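Local structure of SM80.1 Vicilin (Solanum melongena, 5VF5) at residues Q20-A25 against F30-K35; E137-S140 against N145-S148; V100-G105 against L238-A243; G80-A85 against N91-E96. The protein is a bicupin 7S vicilin that binds a copper ion and probably serves as a seed storage protein. All coordinates share one frame; numbering follows the deposited sequence.

Contact 1: residues Q20-A25 against F30-K35. With NA (sodium ion), chain B.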
loop_
_atom_site.group_PDB
_atom_site.type_symbol
_atom_site.label_atom_id
_atom_site.label_comp_id
_atom_site.label_asym_id
_atom_site.label_seq_id
_atom_site.Cartn_x
_atom_site.Cartn_y
_atom_site.Cartn_z
ATOM N N GLN A 20 -0.801 -12.781 -6.300
ATOM C CA GLN A 20 -0.226 -14.125 -6.516
ATOM C C GLN A 20 0.806 -14.438 -5.443
ATOM O O GLN A 20 1.749 -13.646 -5.284
ATOM C CB GLN A 20 0.415 -14.171 -7.901
ATOM C CG GLN A 20 -0.604 -14.017 -9.022
ATOM C CD GLN A 20 -0.029 -14.140 -10.418
ATOM O OE1 GLN A 20 0.797 -13.318 -10.859
ATOM N NE2 GLN A 20 -0.502 -15.145 -11.148
ATOM N N SER A 21 0.657 -15.563 -4.729
ATOM C CA SER A 21 1.681 -15.972 -3.757
ATOM C C SER A 21 2.992 -16.259 -4.459
ATOM O O SER A 21 3.032 -16.979 -5.451
ATOM C CB SER A 21 1.376 -17.255 -2.935
ATOM O OG SER A 21 0.267 -17.106 -2.167
ATOM N N ARG A 22 4.072 -15.730 -3.914
ATOM C CA ARG A 22 5.404 -15.977 -4.446
ATOM C C ARG A 22 6.035 -17.292 -3.989
ATOM O O ARG A 22 6.982 -17.784 -4.587
ATOM C CB ARG A 22 6.329 -14.805 -4.148
ATOM C CG ARG A 22 6.078 -13.611 -5.094
ATOM C CD ARG A 22 6.834 -13.832 -6.423
ATOM N NE ARG A 22 6.713 -12.789 -7.446
ATOM C CZ ARG A 22 7.498 -11.710 -7.590
ATOM N NH1 ARG A 22 8.459 -11.418 -6.728
ATOM N NH2 ARG A 22 7.254 -10.864 -8.584
ATOM N N PHE A 23 5.482 -17.855 -2.936
ATOM C CA PHE A 23 5.954 -19.136 -2.395
ATOM C C PHE A 23 4.845 -19.767 -1.584
ATOM O O PHE A 23 3.865 -19.096 -1.226
ATOM C CB PHE A 23 7.231 -18.971 -1.574
ATOM C CG PHE A 23 7.210 -17.828 -0.564
ATOM C CD1 PHE A 23 6.396 -17.879 0.558
ATOM C CD2 PHE A 23 8.010 -16.711 -0.731
ATOM C CE1 PHE A 23 6.376 -16.866 1.486
ATOM C CE2 PHE A 23 7.973 -15.682 0.190
ATOM C CZ PHE A 23 7.185 -15.782 1.314
ATOM N N ARG A 24 5.036 -21.045 -1.258
ATOM C CA ARG A 24 4.119 -21.779 -0.409
ATOM C C ARG A 24 4.717 -21.875 0.963
ATOM O O ARG A 24 5.684 -22.607 1.161
ATOM C CB ARG A 24 3.935 -23.193 -0.962
ATOM C CG ARG A 24 3.529 -23.275 -2.400
ATOM C CD ARG A 24 2.113 -22.764 -2.577
ATOM N NE ARG A 24 1.646 -23.031 -3.937
ATOM C CZ ARG A 24 1.233 -22.112 -4.805
ATOM N NH1 ARG A 24 1.165 -20.817 -4.480
ATOM N NH2 ARG A 24 0.851 -22.499 -6.011
ATOM N N ALA A 25 4.190 -21.092 1.901
ATOM C CA ALA A 25 4.724 -21.053 3.241
ATOM C C ALA A 25 3.698 -21.498 4.261
ATOM O O ALA A 25 2.524 -21.126 4.194
ATOM C CB ALA A 25 5.196 -19.643 3.610
ATOM N N PHE A 30 3.289 -14.259 1.205
ATOM C CA PHE A 30 3.741 -13.061 0.514
ATOM C C PHE A 30 3.108 -13.134 -0.849
ATOM O O PHE A 30 3.430 -14.070 -1.614
ATOM C CB PHE A 30 5.266 -13.033 0.380
ATOM C CG PHE A 30 5.788 -11.909 -0.481
ATOM C CD1 PHE A 30 5.365 -10.613 -0.292
ATOM C CD2 PHE A 30 6.674 -12.176 -1.527
ATOM C CE1 PHE A 30 5.870 -9.575 -1.066
ATOM C CE2 PHE A 30 7.157 -11.159 -2.324
ATOM C CZ PHE A 30 6.735 -9.850 -2.101
ATOM N N ARG A 31 2.218 -12.192 -1.154
ATOM C CA ARG A 31 1.531 -12.189 -2.423
ATOM C C ARG A 31 1.617 -10.856 -3.069
ATOM O O ARG A 31 1.541 -9.832 -2.394
ATOM C CB ARG A 31 0.107 -12.664 -2.322
ATOM C CG ARG A 31 -0.789 -12.049 -1.340
ATOM C CD ARG A 31 -2.018 -12.985 -1.251
ATOM N NE ARG A 31 -2.891 -12.400 -0.304
ATOM C CZ ARG A 31 -2.904 -12.645 0.986
ATOM N NH1 ARG A 31 -3.756 -11.980 1.727
ATOM N NH2 ARG A 31 -2.131 -13.595 1.534
ATOM N N ILE A 32 1.785 -10.841 -4.374
ATOM C CA ILE A 32 2.076 -9.642 -5.118
ATOM C C ILE A 32 1.116 -9.524 -6.286
ATOM O O ILE A 32 0.778 -10.484 -6.985
ATOM C CB ILE A 32 3.536 -9.618 -5.587
ATOM C CG1 ILE A 32 3.945 -8.288 -6.231
ATOM C CG2 ILE A 32 3.879 -10.784 -6.458
ATOM C CD1 ILE A 32 5.469 -8.153 -6.393
ATOM N N LEU A 33 0.625 -8.317 -6.492
ATOM C CA LEU A 33 -0.249 -8.044 -7.630
ATOM C C LEU A 33 0.598 -8.080 -8.905
ATOM O O LEU A 33 1.779 -7.722 -8.865
ATOM C CB LEU A 33 -0.859 -6.669 -7.444
ATOM C CG LEU A 33 -2.096 -6.293 -8.150
ATOM C CD1 LEU A 33 -3.255 -7.288 -7.873
ATOM C CD2 LEU A 33 -2.492 -4.893 -7.704
ATOM N N PRO A 34 0.017 -8.508 -10.047
ATOM C CA PRO A 34 0.753 -8.384 -11.290
ATOM C C PRO A 34 1.173 -6.957 -11.624
ATOM O O PRO A 34 0.614 -6.001 -11.057
ATOM C CB PRO A 34 -0.215 -8.939 -12.333
ATOM C CG PRO A 34 -1.103 -9.851 -11.552
ATOM C CD PRO A 34 -1.286 -9.152 -10.224
ATOM N N LYS A 35 2.063 -6.801 -12.578
ATOM C CA LYS A 35 2.351 -5.475 -13.085
ATOM C C LYS A 35 1.072 -4.756 -13.461
ATOM O O LYS A 35 0.134 -5.378 -13.985
ATOM C CB LYS A 35 3.215 -5.553 -14.345
ATOM C CG LYS A 35 4.655 -5.854 -14.054
ATOM C CD LYS A 35 5.510 -5.803 -15.319
ATOM C CE LYS A 35 5.431 -4.448 -16.040
ATOM N NZ LYS A 35 6.380 -4.345 -17.183
HETATM NA NA NA B . 0.739 -19.788 3.465
HETATM O O HOH W 1 2.036 -11.135 -9.503
HETATM O O HOH W 2 1.812 -19.424 1.317
HETATM O O HOH W 3 -0.271 -20.593 5.555
HETATM O O HOH W 4 -1.260 -18.599 3.172
#
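Over one face of the Arg-22 guanidinium lies the methyl CG2 of Ile-32, 3.6 Å from NE. CB of Phe-30 meets the Phe-23 ring obliquely, 3.5 Å from CZ, and the two side chains cross at about a right angle. Arg-22 runs alongside Phe-30 in the same direction, its CB 3.7 Å from CD2, with the guanidinium and ring planes 86° apart. A bend at chi2 (-83°) carries the arginine chain over Ile-32, and its NH1 goes on to bond the carbonyl of Val-135. In the backbone, Gln-20 and Ile-32 form an antiparallel hydrogen-bonded pair and exchange two bonds, N to O 2.9 Å each way; a third, nearly straight at 169°, joins Arg-22 N to Phe-30 O. A water donates to both Gln-20 OE1 and Ile-32 O, bridging amide and backbone. Past the paired residues, Ala-25 O binds a sodium ion at 2.4 Å together with three waters and Gly-28 O, so the metal sits where the chain turns back. The whole is a short beta hairpin, strands 20-21 and 28-32, at the edge of a cupin beta-sheet, with a sodium site at its turn.

Contact 2: residues E137-S140 against N145-S148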
loop_
_atom_site.group_PDB
_atom_site.type_symbol
_atom_site.label_atom_id
_atom_site.label_comp_id
_atom_site.label_asym_id
_atom_site.label_seq_id
_atom_site.Cartn_x
_atom_site.Cartn_y
_atom_site.Cartn_z
ATOM N N GLU A 137 12.605 -11.413 -5.242
ATOM C CA GLU A 137 13.179 -11.735 -3.916
ATOM C C GLU A 137 14.401 -12.629 -4.080
ATOM O O GLU A 137 14.417 -13.555 -4.906
ATOM C CB GLU A 137 12.190 -12.491 -3.024
ATOM C CG GLU A 137 11.000 -11.691 -2.521
ATOM C CD GLU A 137 10.082 -12.555 -1.659
ATOM O OE1 GLU A 137 9.781 -13.720 -2.050
ATOM O OE2 GLU A 137 9.660 -12.070 -0.593
ATOM N N TYR A 138 15.385 -12.368 -3.242
ATOM C CA TYR A 138 16.645 -13.070 -3.243
ATOM C C TYR A 138 16.864 -13.662 -1.876
ATOM O O TYR A 138 17.225 -12.925 -0.923
ATOM C CB TYR A 138 17.769 -12.105 -3.609
ATOM C CG TYR A 138 17.652 -11.467 -4.990
ATOM C CD1 TYR A 138 16.804 -10.376 -5.173
ATOM C CD2 TYR A 138 18.323 -11.957 -6.124
ATOM C CE1 TYR A 138 16.623 -9.793 -6.408
ATOM C CE2 TYR A 138 18.165 -11.333 -7.355
ATOM C CZ TYR A 138 17.295 -10.287 -7.498
ATOM O OH TYR A 138 17.138 -9.666 -8.733
ATOM N N PHE A 139 16.618 -14.961 -1.718
ATOM C CA PHE A 139 16.796 -15.639 -0.435
ATOM C C PHE A 139 18.250 -16.049 -0.220
ATOM O O PHE A 139 18.772 -16.945 -0.864
ATOM C CB PHE A 139 15.899 -16.877 -0.327
ATOM C CG PHE A 139 14.490 -16.543 0.014
ATOM C CD1 PHE A 139 14.133 -16.255 1.310
ATOM C CD2 PHE A 139 13.551 -16.397 -0.977
ATOM C CE1 PHE A 139 12.838 -15.873 1.653
ATOM C CE2 PHE A 139 12.255 -16.053 -0.643
ATOM C CZ PHE A 139 11.907 -15.774 0.655
ATOM N N SER A 140 18.874 -15.339 0.727
ATOM C CA SER A 140 20.198 -15.656 1.211
ATOM C C SER A 140 20.088 -16.853 2.180
ATOM O O SER A 140 20.822 -17.824 2.076
ATOM C CB SER A 140 20.837 -14.425 1.872
ATOM O OG SER A 140 19.863 -13.702 2.632
ATOM N N ASN A 145 14.376 -25.448 0.301
ATOM C CA ASN A 145 13.090 -24.760 0.280
ATOM C C ASN A 145 12.971 -23.765 1.454
ATOM O O ASN A 145 12.955 -24.207 2.619
ATOM C CB ASN A 145 11.979 -25.793 0.358
ATOM C CG ASN A 145 10.637 -25.160 0.268
ATOM O OD1 ASN A 145 10.437 -24.259 -0.549
ATOM N ND2 ASN A 145 9.717 -25.585 1.128
ATOM N N PRO A 146 12.918 -22.431 1.187
ATOM C CA PRO A 146 13.103 -21.822 -0.121
ATOM C C PRO A 146 14.513 -22.053 -0.649
ATOM O O PRO A 146 15.431 -22.291 0.137
ATOM C CB PRO A 146 12.858 -20.333 0.160
ATOM C CG PRO A 146 13.396 -20.162 1.521
ATOM C CD PRO A 146 13.150 -21.457 2.267
ATOM N N GLU A 147 14.676 -22.032 -1.973
ATOM C CA GLU A 147 15.995 -22.193 -2.557
ATOM C C GLU A 147 16.835 -20.999 -2.177
ATOM O O GLU A 147 16.429 -19.860 -2.404
ATOM C CB GLU A 147 15.903 -22.318 -4.079
ATOM C CG GLU A 147 17.200 -22.628 -4.762
ATOM C CD GLU A 147 16.972 -22.748 -6.250
ATOM O OE1 GLU A 147 16.142 -23.596 -6.672
ATOM O OE2 GLU A 147 17.596 -21.963 -6.961
ATOM N N SER A 148 18.006 -21.263 -1.579
ATOM C CA SER A 148 18.967 -20.210 -1.323
ATOM C C SER A 148 19.731 -19.903 -2.580
ATOM O O SER A 148 20.176 -20.814 -3.287
ATOM C CB SER A 148 19.972 -20.637 -0.251
ATOM O OG SER A 148 21.000 -19.656 -0.083
#
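Apolar packing joins Phe-139 to Pro-146. The proline comes over one face of the phenyl ring, its CG 4.2 Å from the ring centroid and 19° off the normal, a CH-pi contact displaced toward the rim on the CD1 side. CB of the proline reaches the other shoulder of the ring, 4.2 Å from CD2, so two of its carbons rest on the same aromatic group while the side chains cross at about a right angle. Phe-139 holds CG beside its backbone N and anti to its carbonyl carbon (chi1 -79°), which presents the ring to the proline. The peptide bond before Pro-146 is cis.

Polar contacts gather at the other end. The hydroxyl of Ser-148 donates to the carbonyl of Ser-140, OG to O 2.8 Å, and approaches from above the carbonyl plane, 45° out of it. The same OG is also hydrogen-bonded to the backbone N of Tyr-150, so the hydroxyl is held by Ser-140 O across the loop and by Tyr-150 N two residues on in its own arm. A weaker contact accompanies it: the CA-H of Ser-148 faces Phe-139 O, with CA 3.3 Å from the oxygen.

Both segments lie in a non-regular loop of the first cupin domain, the long connection between strand 120-128 and helix 155-162, packed beside strand 60-65. His-65 of that strand meets the Phe-139 ring with planes at about 40°, Leu-63 touches Pro-146, and backbone bonding between Phe-139 and Phe-149 also joins the two arms, just past the Ser-148 contact.

Contact 3: residues V100-G105 against L238-A243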
loop_
_atom_site.group_PDB
_atom_site.type_symbol
_atom_site.label_atom_id
_atom_site.label_comp_id
_atom_site.label_asym_id
_atom_site.label_seq_id
_atom_site.Cartn_x
_atom_site.Cartn_y
_atom_site.Cartn_z
ATOM N N VAL A 100 4.941 3.212 9.212
ATOM C CA VAL A 100 5.443 3.344 7.865
ATOM C C VAL A 100 6.945 3.275 7.884
ATOM O O VAL A 100 7.569 3.997 8.646
ATOM C CB VAL A 100 5.010 4.674 7.222
ATOM C CG1 VAL A 100 5.552 4.798 5.809
ATOM C CG2 VAL A 100 3.490 4.845 7.268
ATOM N N LEU A 101 7.551 2.431 7.034
ATOM C CA LEU A 101 8.992 2.236 7.009
ATOM C C LEU A 101 9.466 2.226 5.583
ATOM O O LEU A 101 8.987 1.400 4.784
ATOM C CB LEU A 101 9.381 0.923 7.700
ATOM C CG LEU A 101 10.863 0.646 7.812
ATOM C CD1 LEU A 101 11.547 1.561 8.794
ATOM C CD2 LEU A 101 11.069 -0.815 8.203
ATOM N N ARG A 102 10.374 3.132 5.233
ATOM C CA ARG A 102 11.068 3.068 3.937
ATOM C C ARG A 102 12.219 2.078 4.062
ATOM O O ARG A 102 13.066 2.196 4.938
ATOM C CB ARG A 102 11.571 4.456 3.594
ATOM C CG ARG A 102 12.407 4.567 2.353
ATOM C CD ARG A 102 11.565 4.695 1.108
ATOM N NE ARG A 102 12.501 4.937 0.028
ATOM C CZ ARG A 102 13.204 3.997 -0.590
ATOM N NH1 ARG A 102 12.957 2.701 -0.374
ATOM N NH2 ARG A 102 14.085 4.341 -1.495
ATOM N N LEU A 103 12.232 1.090 3.158
ATOM C CA LEU A 103 13.282 0.081 3.119
ATOM C C LEU A 103 14.057 0.235 1.802
ATOM O O LEU A 103 13.510 0.038 0.668
ATOM C CB LEU A 103 12.633 -1.308 3.154
ATOM C CG LEU A 103 13.570 -2.471 3.338
ATOM C CD1 LEU A 103 14.227 -2.458 4.717
ATOM C CD2 LEU A 103 12.778 -3.766 3.090
ATOM N N HIS A 104 15.325 0.522 1.915
ATOM C CA HIS A 104 16.167 0.646 0.749
ATOM C C HIS A 104 16.249 -0.686 0.005
ATOM O O HIS A 104 16.327 -1.765 0.596
ATOM C CB HIS A 104 17.599 1.096 1.160
ATOM C CG HIS A 104 17.685 2.519 1.569
ATOM N ND1 HIS A 104 17.733 3.550 0.659
ATOM C CD2 HIS A 104 17.740 3.087 2.799
ATOM C CE1 HIS A 104 17.815 4.700 1.314
ATOM N NE2 HIS A 104 17.815 4.448 2.614
ATOM N N GLY A 105 16.269 -0.597 -1.303
ATOM C CA GLY A 105 16.475 -1.768 -2.125
ATOM C C GLY A 105 17.748 -2.475 -1.745
ATOM O O GLY A 105 18.730 -1.842 -1.355
ATOM N N LEU A 238 10.537 9.620 2.127
ATOM C CA LEU A 238 9.642 9.331 0.977
ATOM C C LEU A 238 9.998 10.064 -0.304
ATOM O O LEU A 238 9.395 9.816 -1.351
ATOM C CB LEU A 238 8.199 9.633 1.370
ATOM C CG LEU A 238 7.641 8.926 2.604
ATOM C CD1 LEU A 238 6.213 9.385 2.840
ATOM C CD2 LEU A 238 7.676 7.420 2.462
ATOM N N ARG A 239 10.967 10.986 -0.247
ATOM C CA ARG A 239 11.242 11.886 -1.382
ATOM C C ARG A 239 11.839 11.178 -2.595
ATOM O O ARG A 239 11.533 11.548 -3.710
ATOM C CB ARG A 239 12.168 13.040 -0.929
ATOM C CG ARG A 239 11.421 14.021 -0.111
ATOM C CD ARG A 239 12.326 15.112 0.440
ATOM N NE ARG A 239 11.551 15.949 1.340
ATOM C CZ ARG A 239 12.080 16.779 2.228
ATOM N NH1 ARG A 239 13.404 16.941 2.322
ATOM N NH2 ARG A 239 11.274 17.462 3.010
ATOM N N ASP A 240 12.725 10.215 -2.365
ATOM C CA ASP A 240 13.379 9.499 -3.465
ATOM C C ASP A 240 12.401 8.754 -4.377
ATOM O O ASP A 240 12.536 8.790 -5.585
ATOM C CB ASP A 240 14.513 8.575 -2.969
ATOM C CG ASP A 240 14.124 7.651 -1.806
ATOM O OD1 ASP A 240 12.932 7.536 -1.390
ATOM O OD2 ASP A 240 15.073 7.003 -1.263
ATOM N N LEU A 241 11.414 8.092 -3.779
ATOM C CA LEU A 241 10.364 7.430 -4.508
ATOM C C LEU A 241 9.282 8.409 -4.972
ATOM O O LEU A 241 8.517 8.071 -5.832
ATOM C CB LEU A 241 9.741 6.375 -3.633
ATOM C CG LEU A 241 10.548 5.114 -3.414
ATOM C CD1 LEU A 241 9.852 4.260 -2.376
ATOM C CD2 LEU A 241 10.651 4.348 -4.711
ATOM N N ASP A 242 9.238 9.596 -4.379
ATOM C CA ASP A 242 8.202 10.591 -4.589
ATOM C C ASP A 242 6.843 9.970 -4.316
ATOM O O ASP A 242 5.914 10.080 -5.107
ATOM C CB ASP A 242 8.287 11.242 -5.965
ATOM C CG ASP A 242 7.399 12.448 -6.083
ATOM O OD1 ASP A 242 7.047 13.045 -5.028
ATOM O OD2 ASP A 242 7.045 12.806 -7.220
ATOM N N ALA A 243 6.757 9.346 -3.158
ATOM C CA ALA A 243 5.574 8.609 -2.735
ATOM C C ALA A 243 4.939 9.215 -1.489
ATOM O O ALA A 243 5.612 9.844 -0.674
ATOM C CB ALA A 243 5.900 7.145 -2.526
#
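Arg-102 sets its CG anti to the backbone N and bends at chi2 (84°), which brings its guanidinium up to Asp-240; the aspartate answers from the opposite direction with its carboxylate between its own N and carbonyl carbon (chi1 50°). Their meeting is a side-on bidentate salt bridge joining the two cupin domains of this bicupin, strand 100-103 of the first with the loop before strand 243-250 of the second. NE gives a bond of 3.0 Å to OD1, on the syn side of the carboxylate and close to the guanidinium plane. NH2 reaches OD2 at 2.8 Å, but from above the carboxylate plane, for the two flat groups are turned 55° apart. NH2 also has a salt bridge to Glu-70 and NH1 a bond to Ala-71 O, so strand 69-77 helps fix the rotation of the group, which is shared between two carboxylates. Leu-241 covers one guanidinium face, CD1 standing 3.6 Å from NE. The leucine's own backbone ties the aspartate down as well: Leu-241 N donates to Asp-240 OD1 at 2.9 Å, on the anti side of that oxygen and from the same face of the carboxylate as Arg-102 NE.

Contact 4: residues G80-A85 against N91-E96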
loop_
_atom_site.group_PDB
_atom_site.type_symbol
_atom_site.label_atom_id
_atom_site.label_comp_id
_atom_site.label_asym_id
_atom_site.label_seq_id
_atom_site.Cartn_x
_atom_site.Cartn_y
_atom_site.Cartn_z
ATOM N N GLY A 80 5.024 -6.717 14.669
ATOM C CA GLY A 80 6.103 -7.570 14.134
ATOM C C GLY A 80 7.420 -6.859 14.208
ATOM O O GLY A 80 7.453 -5.622 14.189
ATOM N N THR A 81 8.502 -7.628 14.268
ATOM C CA THR A 81 9.803 -7.053 14.347
ATOM C C THR A 81 10.498 -7.234 13.003
ATOM O O THR A 81 10.530 -8.347 12.499
ATOM C CB THR A 81 10.611 -7.723 15.470
ATOM O OG1 THR A 81 9.901 -7.497 16.696
ATOM C CG2 THR A 81 12.026 -7.124 15.525
ATOM N N ILE A 82 11.015 -6.144 12.447
ATOM C CA ILE A 82 11.834 -6.192 11.244
ATOM C C ILE A 82 13.283 -6.043 11.635
ATOM O O ILE A 82 13.649 -5.147 12.390
ATOM C CB ILE A 82 11.435 -5.148 10.183
ATOM C CG1 ILE A 82 12.186 -5.414 8.885
ATOM C CG2 ILE A 82 11.637 -3.701 10.679
ATOM C CD1 ILE A 82 11.663 -4.649 7.718
ATOM N N SER A 83 14.131 -6.900 11.119
ATOM C CA SER A 83 15.551 -6.826 11.286
ATOM C C SER A 83 16.215 -6.588 9.938
ATOM O O SER A 83 15.964 -7.342 9.001
ATOM C CB SER A 83 16.077 -8.087 11.962
ATOM O OG SER A 83 15.429 -8.307 13.213
ATOM N N ILE A 84 17.064 -5.579 9.829
ATOM C CA ILE A 84 17.676 -5.148 8.590
ATOM C C ILE A 84 19.195 -5.287 8.730
ATOM O O ILE A 84 19.801 -4.669 9.614
ATOM C CB ILE A 84 17.315 -3.694 8.272
ATOM C CG1 ILE A 84 15.820 -3.484 8.390
ATOM C CG2 ILE A 84 17.864 -3.300 6.914
ATOM C CD1 ILE A 84 15.357 -2.049 8.311
ATOM N N ALA A 85 19.806 -6.058 7.867
ATOM C CA ALA A 85 21.233 -6.350 7.851
ATOM C C ALA A 85 21.869 -5.709 6.619
ATOM O O ALA A 85 21.571 -6.067 5.503
ATOM C CB ALA A 85 21.494 -7.826 7.884
ATOM N N ASN A 91 19.923 -2.850 11.977
ATOM C CA ASN A 91 18.827 -2.151 12.585
ATOM C C ASN A 91 17.708 -3.107 12.849
ATOM O O ASN A 91 17.399 -3.873 11.996
ATOM C CB ASN A 91 18.356 -1.025 11.686
ATOM C CG ASN A 91 19.323 0.132 11.660
ATOM O OD1 ASN A 91 19.341 0.934 12.592
ATOM N ND2 ASN A 91 20.137 0.226 10.590
ATOM N N SER A 92 17.035 -2.999 13.968
ATOM C CA SER A 92 15.816 -3.737 14.199
ATOM C C SER A 92 14.744 -2.859 14.812
ATOM O O SER A 92 15.044 -1.990 15.668
ATOM C CB SER A 92 15.987 -4.989 15.009
ATOM O OG SER A 92 16.468 -4.729 16.272
ATOM N N PHE A 93 13.524 -3.006 14.330
ATOM C CA PHE A 93 12.426 -2.172 14.762
ATOM C C PHE A 93 11.231 -2.995 15.106
ATOM O O PHE A 93 10.876 -3.904 14.355
ATOM C CB PHE A 93 12.058 -1.177 13.663
ATOM C CG PHE A 93 13.183 -0.321 13.177
ATOM C CD1 PHE A 93 13.777 0.621 14.016
ATOM C CD2 PHE A 93 13.646 -0.428 11.885
ATOM C CE1 PHE A 93 14.814 1.404 13.553
ATOM C CE2 PHE A 93 14.657 0.351 11.422
ATOM C CZ PHE A 93 15.261 1.270 12.269
ATOM N N ASN A 94 10.565 -2.673 16.212
ATOM C CA ASN A 94 9.350 -3.363 16.623
ATOM C C ASN A 94 8.197 -2.550 16.077
ATOM O O ASN A 94 7.832 -1.506 16.645
ATOM C CB ASN A 94 9.271 -3.453 18.151
ATOM C CG ASN A 94 10.298 -4.405 18.734
ATOM O OD1 ASN A 94 10.659 -5.395 18.129
ATOM N ND2 ASN A 94 10.801 -4.078 19.903
ATOM N N LEU A 95 7.592 -3.048 15.021
ATOM C CA LEU A 95 6.566 -2.334 14.278
ATOM C C LEU A 95 5.185 -2.629 14.815
ATOM O O LEU A 95 4.879 -3.736 15.261
ATOM C CB LEU A 95 6.613 -2.756 12.805
ATOM C CG LEU A 95 7.929 -2.596 12.078
ATOM C CD1 LEU A 95 7.764 -3.102 10.646
ATOM C CD2 LEU A 95 8.439 -1.175 12.090
ATOM N N GLU A 96 4.326 -1.627 14.697
ATOM C CA GLU A 96 2.951 -1.671 15.177
ATOM C C GLU A 96 2.033 -1.061 14.114
ATOM O O GLU A 96 2.488 -0.388 13.188
ATOM C CB GLU A 96 2.819 -0.905 16.513
ATOM C CG GLU A 96 3.754 -1.400 17.611
ATOM C CD GLU A 96 3.637 -0.603 18.877
ATOM O OE1 GLU A 96 3.223 0.582 18.793
ATOM O OE2 GLU A 96 4.008 -1.165 19.936
HETATM O O HOH W 5 20.381 -1.706 8.692
#
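Thr-81 and Asn-94 stand side by side and point the same way from a non-hydrogen-bonded pair of the beta hairpin 79-85/90-96, part of the first cupin domain. The threonine puts OG1 beside its backbone N and anti to its carbonyl carbon (chi1 -60°), from where it donates to Asn-94 OD1 at 2.7 Å, the donor tilted 23° from the amide carbonyl plane. Ser-83 and Ser-92 share this face. The other face, apart from Asn-91 at one end, carries apolar groups. The Phe-93 ring is met at its edge by both isoleucines of the partner strand: Ile-82 CG2 lies 4.0 Å from Phe-93 CD2, and Ile-84, whose side chain crosses that of Phe-93 obliquely, brings CD1 to 4.0 Å from CE2. Ile-82 CG2 also touches Leu-95 CD1 at 3.9 Å, so one methyl packs between two residues of strand 90-96. Leu-101 and Leu-103, in the facing sheet, pack onto Ile-82 and Ile-84. Six backbone hydrogen bonds hold the register, two for each of the pairs Gly-80/Leu-95, Ile-82/Phe-93 and Ile-84/Asn-91. At the turn end Asn-91 ND2, which also bonds Glu-89, donates to a water at 2.7 Å; that water in turn donates to Ile-84 O.

From the N terminus, contact 1 closes a short hairpin at the edge of the six-stranded sheet, contact 4, further along, closes the hairpin 79-85/90-96 in the facing sheet, and contact 2 then closes a tight loop after strand 120-128. Contact 3 opens just after contact 4 and spans 132 residues, so the loop of contact 2 falls within its span; no contacts cross. Contacts 1 and 3 both reach the six-stranded sheet, at its outermost strands 20-21 and 100-103. Contact 2 touches contact 1 through Glu-137 and Phe-139, and Leu-101 and Leu-103 pack onto contact 4. Contact 3 alone reaches the second cupin domain.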